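Local atomic coordinates of CELL WALL surface anchor family protein (Streptococcus pneumoniae, PDB entry 2WW8), a protein that acts as the adhesin of the pneumococcal pilus, probably recognising host cells. Residues L653-T656 and I661-T664; G644-N649 and T670-T675; T699-P702 and E706-T709. All blocks are in the same frame, centred on the assembly; numbering follows the deposited sequence.

Contact 1 of 3, residues L653-T656 and I661-T664; sequences LYDT and IRVT
In the beta hairpin formed by strands 651-655 and 660-668, Leu653 and Arg662 face each other as an antiparallel hydrogen-bonded pair. Leu653 N bonds to Arg662 O at 2.8 Å. The return bond runs from Arg662 N to Leu653 O at 2.9 Å, and the same oxygen also takes a CA-H...O contact from Ile661 CA at 3.1 Å. Above this pair the arginine chain bends at chi3 (48°), which turns the guanidinium back over the first strand. One of its faces lies on the Leu653 methyl CD1, 3.9 Å from Arg662 NH1, while its edge meets Asp655. The carboxylate and guanidinium are nearly coplanar, yet the salt bridge between Asp655 OD1 and Arg662 NH1 is long at 3.4 Å and its hydrogen bond weak; Asp655 OD2 has Arg660 as a stronger partner. The hairpin belongs to the Ig-like domain and makes up one margin of a five-stranded antiparallel sheet, with strand 660-668 continuing to strand 593-601 through backbone bonds between Ile661 and Asp600 and between Val663 and Ile598. On the other face sits the non-hydrogen-bonded pair Tyr654 and Ile661, where CD1 of the Tyr654 ring meets Ile661 CG1 obliquely at 4.0 Å. Both side chains also touch Leu608, and the Tyr654 ring meets that of Phe616.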
loop_
_atom_site.group_PDB
_atom_site.type_symbol
_atom_site.label_atom_id
_atom_site.label_comp_id
_atom_site.label_asym_id
_atom_site.label_seq_id
_atom_site.Cartn_x
_atom_site.Cartn_y
_atom_site.Cartn_z
ATOM N N LEU A 653 12.091 -20.657 -1.535
ATOM C CA LEU A 653 12.436 -21.797 -2.387
ATOM C C LEU A 653 11.817 -21.637 -3.764
ATOM O O LEU A 653 10.791 -20.946 -3.959
ATOM C CB LEU A 653 11.943 -23.123 -1.777
ATOM C CG LEU A 653 12.371 -23.166 -0.302
ATOM C CD1 LEU A 653 11.645 -24.238 0.500
ATOM C CD2 LEU A 653 13.948 -23.456 -0.264
ATOM N N TYR A 654 12.452 -22.282 -4.734
ATOM C CA TYR A 654 11.938 -22.161 -6.092
ATOM C C TYR A 654 11.970 -23.554 -6.698
ATOM O O TYR A 654 13.055 -24.131 -6.830
ATOM C CB TYR A 654 12.803 -21.272 -6.983
ATOM C CG TYR A 654 12.302 -21.257 -8.444
ATOM C CD1 TYR A 654 11.040 -20.740 -8.775
ATOM C CD2 TYR A 654 13.064 -21.765 -9.476
ATOM C CE1 TYR A 654 10.565 -20.734 -10.078
ATOM C CE2 TYR A 654 12.600 -21.767 -10.811
ATOM C CZ TYR A 654 11.365 -21.222 -11.102
ATOM O OH TYR A 654 10.885 -21.178 -12.391
ATOM N N ASP A 655 10.798 -24.093 -7.027
ATOM C CA ASP A 655 10.710 -25.449 -7.583
ATOM C C ASP A 655 10.768 -25.273 -9.109
ATOM O O ASP A 655 9.872 -24.644 -9.691
ATOM C CB ASP A 655 9.399 -26.130 -7.149
ATOM C CG ASP A 655 9.164 -26.120 -5.606
ATOM O OD1 ASP A 655 10.116 -26.383 -4.809
ATOM O OD2 ASP A 655 8.013 -25.838 -5.142
ATOM N N THR A 656 11.807 -25.806 -9.757
ATOM C CA THR A 656 12.047 -25.525 -11.165
ATOM C C THR A 656 11.061 -26.285 -12.067
ATOM O O THR A 656 10.750 -25.825 -13.161
ATOM C CB THR A 656 13.485 -25.950 -11.609
ATOM O OG1 THR A 656 13.684 -27.331 -11.316
ATOM C CG2 THR A 656 14.512 -25.210 -10.804
ATOM N N ILE A 661 7.484 -20.425 -6.498
ATOM C CA ILE A 661 8.211 -19.931 -5.327
ATOM C C ILE A 661 7.375 -20.373 -4.130
ATOM O O ILE A 661 6.127 -20.247 -4.148
ATOM C CB ILE A 661 8.297 -18.391 -5.328
ATOM C CG1 ILE A 661 9.122 -17.952 -6.552
ATOM C CG2 ILE A 661 8.870 -17.820 -3.977
ATOM C CD1 ILE A 661 9.134 -16.476 -6.764
ATOM N N ARG A 662 8.064 -20.854 -3.094
ATOM C CA ARG A 662 7.439 -20.994 -1.781
ATOM C C ARG A 662 8.237 -20.195 -0.747
ATOM O O ARG A 662 9.502 -20.191 -0.716
ATOM C CB ARG A 662 7.353 -22.469 -1.348
ATOM C CG ARG A 662 6.374 -23.233 -2.231
ATOM C CD ARG A 662 6.748 -24.682 -2.369
ATOM N NE ARG A 662 7.034 -25.203 -1.052
ATOM C CZ ARG A 662 8.117 -25.903 -0.711
ATOM N NH1 ARG A 662 9.071 -26.254 -1.599
ATOM N NH2 ARG A 662 8.202 -26.274 0.558
ATOM N N VAL A 663 7.481 -19.556 0.136
ATOM C CA VAL A 663 8.120 -18.968 1.312
ATOM C C VAL A 663 7.573 -19.722 2.526
ATOM O O VAL A 663 6.360 -19.732 2.762
ATOM C CB VAL A 663 7.858 -17.445 1.432
ATOM C CG1 VAL A 663 8.549 -16.897 2.723
ATOM C CG2 VAL A 663 8.217 -16.676 0.178
ATOM N N THR A 664 8.475 -20.339 3.286
ATOM C CA THR A 664 8.147 -21.122 4.463
ATOM C C THR A 664 8.635 -20.448 5.729
ATOM O O THR A 664 9.496 -19.589 5.662
ATOM C CB THR A 664 8.729 -22.560 4.355
ATOM O OG1 THR A 664 10.147 -22.467 4.352
ATOM C CG2 THR A 664 8.270 -23.333 3.050
#

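Contact 2 of 3, residues G644-N649 and T670-T675; sequences GGLLKN and TDEKVT
Leu646 reaches across to Glu672 and lies against the whole length of the glutamate side chain, with no hydrogen bond between the two segments. Starting at the glutamate root, CB of Glu672 touches both leucine methyls, 3.9 Å from Leu646 CD1 and 4.0 Å from Leu646 CD2. The next carbon, Glu672 CG, keeps to the CD2 methyl of Leu646, also at 4.0 Å. At the tip, Glu672 CD comes to 3.5 Å from Leu646 CD2, and both carboxylate oxygens are near that same methyl. With CG beside the backbone N (chi1 -63°) and the chain extended beyond it, the glutamate runs obliquely past the leucine. Its polar end is held by other groups: OE1 accepts a hydrogen bond from Gly669 N and forms a salt bridge with Lys591, an arrangement that would probably favour the charged carboxylate. Deeper in, the buried Leu647 and Val674 meet, CD2 of Leu647 to CG2 of Val674 at 3.8 Å, and both rest on Leu623 of strand 621-625. The short 3-10 turn at Leu646 and Leu647 is closed by Lys648 N bonding to Gly645 O at 3.1 Å; Leu647 N to Gly644 O, at 2.9 Å, closes the preceding turn. Leu668 of strand 660-668 touches Leu646 and Val674 as well. This is packing of a connecting loop onto strand 673-682 and the residue before it, at the edge of the apolar interior of an Ig-like domain.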
loop_
_atom_site.group_PDB
_atom_site.type_symbol
_atom_site.label_atom_id
_atom_site.label_comp_id
_atom_site.label_asym_id
_atom_site.label_seq_id
_atom_site.Cartn_x
_atom_site.Cartn_y
_atom_site.Cartn_z
ATOM N N GLY A 644 18.204 -12.360 13.277
ATOM C CA GLY A 644 17.339 -12.669 12.144
ATOM C C GLY A 644 15.878 -12.335 12.374
ATOM O O GLY A 644 15.117 -12.437 11.426
ATOM N N GLY A 645 15.487 -11.943 13.585
ATOM C CA GLY A 645 14.157 -11.447 13.879
ATOM C C GLY A 645 13.028 -12.280 13.287
ATOM O O GLY A 645 13.019 -13.514 13.353
ATOM N N LEU A 646 12.048 -11.607 12.708
ATOM C CA LEU A 646 10.891 -12.302 12.118
ATOM C C LEU A 646 11.287 -13.329 11.033
ATOM O O LEU A 646 10.574 -14.294 10.737
ATOM C CB LEU A 646 9.952 -11.246 11.524
ATOM C CG LEU A 646 9.332 -10.291 12.587
ATOM C CD1 LEU A 646 8.643 -9.227 11.816
ATOM C CD2 LEU A 646 8.311 -11.009 13.513
ATOM N N LEU A 647 12.456 -13.161 10.436
ATOM C CA LEU A 647 12.855 -14.063 9.328
ATOM C C LEU A 647 13.767 -15.210 9.766
ATOM O O LEU A 647 14.271 -15.968 8.930
ATOM C CB LEU A 647 13.481 -13.240 8.173
ATOM C CG LEU A 647 12.528 -12.189 7.606
ATOM C CD1 LEU A 647 13.213 -11.462 6.459
ATOM C CD2 LEU A 647 11.158 -12.829 7.141
ATOM N N LYS A 648 13.942 -15.340 11.079
ATOM C CA LYS A 648 14.884 -16.319 11.656
ATOM C C LYS A 648 14.699 -17.713 11.020
ATOM O O LYS A 648 15.663 -18.443 10.772
ATOM C CB LYS A 648 14.598 -16.361 13.172
ATOM C CG LYS A 648 15.388 -17.358 13.932
ATOM C CD LYS A 648 14.979 -17.257 15.416
ATOM C CE LYS A 648 15.214 -15.866 15.947
ATOM N NZ LYS A 648 15.454 -15.967 17.387
ATOM N N ASN A 649 13.454 -18.097 10.726
ATOM C CA ASN A 649 13.197 -19.433 10.190
ATOM C C ASN A 649 12.589 -19.395 8.793
ATOM O O ASN A 649 12.048 -20.429 8.328
ATOM C CB ASN A 649 12.305 -20.236 11.190
ATOM C CG ASN A 649 13.033 -20.566 12.501
ATOM O OD1 ASN A 649 12.602 -20.237 13.624
ATOM N ND2 ASN A 649 14.171 -21.200 12.357
ATOM N N THR A 670 0.473 -9.091 15.373
ATOM C CA THR A 670 -0.030 -7.768 15.015
ATOM C C THR A 670 1.153 -6.853 14.692
ATOM O O THR A 670 2.137 -6.887 15.410
ATOM C CB THR A 670 -0.819 -7.245 16.252
ATOM O OG1 THR A 670 -2.077 -7.942 16.327
ATOM C CG2 THR A 670 -1.052 -5.734 16.179
ATOM N N ASP A 671 1.086 -6.053 13.641
ATOM C CA ASP A 671 2.143 -5.122 13.248
ATOM C C ASP A 671 3.444 -5.813 12.829
ATOM O O ASP A 671 4.472 -5.149 12.820
ATOM C CB ASP A 671 2.420 -4.018 14.286
ATOM C CG ASP A 671 1.222 -3.044 14.453
ATOM O OD1 ASP A 671 0.563 -2.695 13.446
ATOM O OD2 ASP A 671 0.901 -2.617 15.593
ATOM N N GLU A 672 3.407 -7.095 12.473
ATOM C CA GLU A 672 4.573 -7.813 11.982
ATOM C C GLU A 672 4.273 -8.122 10.551
ATOM O O GLU A 672 3.282 -8.811 10.248
ATOM C CB GLU A 672 4.826 -9.108 12.798
ATOM C CG GLU A 672 5.133 -8.709 14.258
ATOM C CD GLU A 672 5.535 -9.831 15.208
ATOM O OE1 GLU A 672 5.065 -11.003 15.091
ATOM O OE2 GLU A 672 6.338 -9.492 16.124
ATOM N N LYS A 673 5.159 -7.676 9.664
ATOM C CA LYS A 673 4.857 -7.768 8.260
ATOM C C LYS A 673 6.086 -8.172 7.448
ATOM O O LYS A 673 7.177 -7.665 7.693
ATOM C CB LYS A 673 4.321 -6.450 7.812
ATOM C CG LYS A 673 3.966 -6.349 6.286
ATOM C CD LYS A 673 3.400 -4.905 6.155
ATOM C CE LYS A 673 2.745 -4.615 4.799
ATOM N NZ LYS A 673 2.849 -3.147 4.374
ATOM N N VAL A 674 5.927 -9.113 6.525
ATOM C CA VAL A 674 7.058 -9.573 5.683
ATOM C C VAL A 674 6.735 -9.177 4.240
ATOM O O VAL A 674 5.539 -9.189 3.879
ATOM C CB VAL A 674 7.097 -11.112 5.747
ATOM C CG1 VAL A 674 8.066 -11.717 4.738
ATOM C CG2 VAL A 674 7.593 -11.472 7.163
ATOM N N THR A 675 7.778 -8.855 3.468
ATOM C CA THR A 675 7.701 -8.466 2.036
ATOM C C THR A 675 8.621 -9.323 1.171
ATOM O O THR A 675 9.813 -9.497 1.491
ATOM C CB THR A 675 8.116 -6.991 1.870
ATOM O OG1 THR A 675 7.309 -6.191 2.741
ATOM C CG2 THR A 675 7.974 -6.466 0.406
#

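Contact 3 of 3, residues T699-P702 and E706-T709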
loop_
_atom_site.group_PDB
_atom_site.type_symbol
_atom_site.label_atom_id
_atom_site.label_comp_id
_atom_site.label_asym_id
_atom_site.label_seq_id
_atom_site.Cartn_x
_atom_site.Cartn_y
_atom_site.Cartn_z
ATOM N N THR A 699 -1.308 -18.429 -2.600
ATOM C CA THR A 699 -2.004 -18.754 -1.339
ATOM C C THR A 699 -1.101 -18.491 -0.154
ATOM O O THR A 699 0.146 -18.579 -0.232
ATOM C CB THR A 699 -2.545 -20.228 -1.292
ATOM O OG1 THR A 699 -1.454 -21.177 -1.352
ATOM C CG2 THR A 699 -3.436 -20.502 -2.520
ATOM N N LEU A 700 -1.759 -18.170 0.952
ATOM C CA LEU A 700 -1.123 -18.195 2.257
ATOM C C LEU A 700 -1.785 -19.310 3.061
ATOM O O LEU A 700 -3.041 -19.350 3.169
ATOM C CB LEU A 700 -1.384 -16.848 2.953
ATOM C CG LEU A 700 -1.031 -16.832 4.459
ATOM C CD1 LEU A 700 0.466 -17.032 4.665
ATOM C CD2 LEU A 700 -1.525 -15.512 5.105
ATOM N N HIS A 701 -0.988 -20.231 3.603
ATOM C CA HIS A 701 -1.509 -21.136 4.642
ATOM C C HIS A 701 -1.004 -20.457 5.921
ATOM O O HIS A 701 0.190 -20.511 6.170
ATOM C CB HIS A 701 -0.918 -22.555 4.580
ATOM C CG HIS A 701 -1.459 -23.375 3.448
ATOM N ND1 HIS A 701 -1.077 -23.179 2.139
ATOM C CD2 HIS A 701 -2.347 -24.400 3.429
ATOM C CE1 HIS A 701 -1.715 -24.034 1.355
ATOM N NE2 HIS A 701 -2.474 -24.804 2.118
ATOM N N PRO A 702 -1.900 -19.831 6.726
ATOM C CA PRO A 702 -1.390 -19.152 7.920
ATOM C C PRO A 702 -0.705 -20.083 8.912
ATOM O O PRO A 702 0.122 -19.608 9.677
ATOM C CB PRO A 702 -2.679 -18.581 8.599
ATOM C CG PRO A 702 -3.609 -18.388 7.449
ATOM C CD PRO A 702 -3.342 -19.600 6.547
ATOM N N GLU A 706 -2.815 -26.161 10.289
ATOM C CA GLU A 706 -4.101 -26.223 9.599
ATOM C C GLU A 706 -3.923 -26.247 8.077
ATOM O O GLU A 706 -3.979 -25.229 7.364
ATOM C CB GLU A 706 -4.970 -25.040 10.005
ATOM C CG GLU A 706 -5.159 -24.774 11.502
ATOM C CD GLU A 706 -6.197 -23.641 11.738
ATOM O OE1 GLU A 706 -6.838 -23.184 10.746
ATOM O OE2 GLU A 706 -6.385 -23.195 12.910
ATOM N N GLN A 707 -3.721 -27.423 7.525
ATOM C CA GLN A 707 -3.591 -27.560 6.067
ATOM C C GLN A 707 -4.796 -27.229 5.148
ATOM O O GLN A 707 -4.684 -27.066 3.905
ATOM C CB GLN A 707 -3.275 -29.035 5.831
ATOM C CG GLN A 707 -3.013 -29.275 4.368
ATOM C CD GLN A 707 -1.587 -28.885 4.158
ATOM O OE1 GLN A 707 -1.192 -28.249 3.169
ATOM N NE2 GLN A 707 -0.799 -29.234 5.158
ATOM N N ASN A 708 -5.991 -27.156 5.723
ATOM C CA ASN A 708 -7.108 -26.743 4.892
ATOM C C ASN A 708 -7.541 -25.306 5.069
ATOM O O ASN A 708 -8.622 -24.969 4.578
ATOM C CB ASN A 708 -8.334 -27.614 5.173
ATOM C CG ASN A 708 -8.126 -29.049 4.725
ATOM O OD1 ASN A 708 -8.563 -29.984 5.395
ATOM N ND2 ASN A 708 -7.438 -29.238 3.606
ATOM N N THR A 709 -6.802 -24.505 5.827
ATOM C CA THR A 709 -7.055 -23.062 5.890
ATOM C C THR A 709 -6.125 -22.379 4.928
ATOM O O THR A 709 -4.923 -22.363 5.150
ATOM C CB THR A 709 -6.860 -22.503 7.315
ATOM O OG1 THR A 709 -7.770 -23.223 8.132
ATOM C CG2 THR A 709 -7.208 -21.045 7.367
#
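A chi1 of -74° sets the His701 ring beside its own backbone N, and from there the ring points its edge at the turn 706-709; Gln707, bent at chi2 (82°), folds its amide back toward the same ring. The main meeting is at the ring edge. There Gln707 O lies in the plane of the imidazole, 3.6 Å from both His701 CD2 and His701 NE2, while the Gln707 side-chain oxygen OE1 stands 3.8 Å from His701 NE2. Ring and amide planes are 50° apart, so the two flat groups meet aslant and do not stack. Thr709 O approaches the ring obliquely and also packs against the proline ring, 3.5 Å from Pro702 CD. No hydrogen bond joins the two segments across this contact. What shapes the second segment is a type I beta turn from Glu706 to Thr709, lying in the connection between strands 699-701 and 711-712 of the Ig-like domain. Those neighbouring strands run antiparallel at one side of its five-stranded sheet, with Leu700 backbone-bonded to Arg711. The turn has a rather long closing bond, Thr709 N to Glu706 O at 3.3 Å. A side-chain bond spans the same two residues: Thr709 OG1 donates to Glu706 OE1 at 2.8 Å, meeting the oxygen nearly end-on. His701 and Pro702 are also backbone-bonded to strand 593-601, at Thr597 and Glu594 respectively, and Val710 touches the His701 side chain.

How the contacts relate
From the N-terminal side, the chain enters contact 2 at 644-649 and passes straight into strand 651-655, so contact 1 opens and closes before 670-675 completes contact 2. The hairpin of contact 1 is thus nested within the longer loop, and its second strand, 660-668, leads directly into strand 673-682. Contact 3 follows in series, closing a three-residue loop at the start of the connection between strands 699-701 and 711-712. Contacts 1 and 3 belong to opposite margins of one five-stranded antiparallel sheet, their centres about 16 Å apart, with strand 593-601 in the middle. Contact 2 ties a loop to strand 673-682, which lies outside that sheet; all three fall within the Ig-like domain.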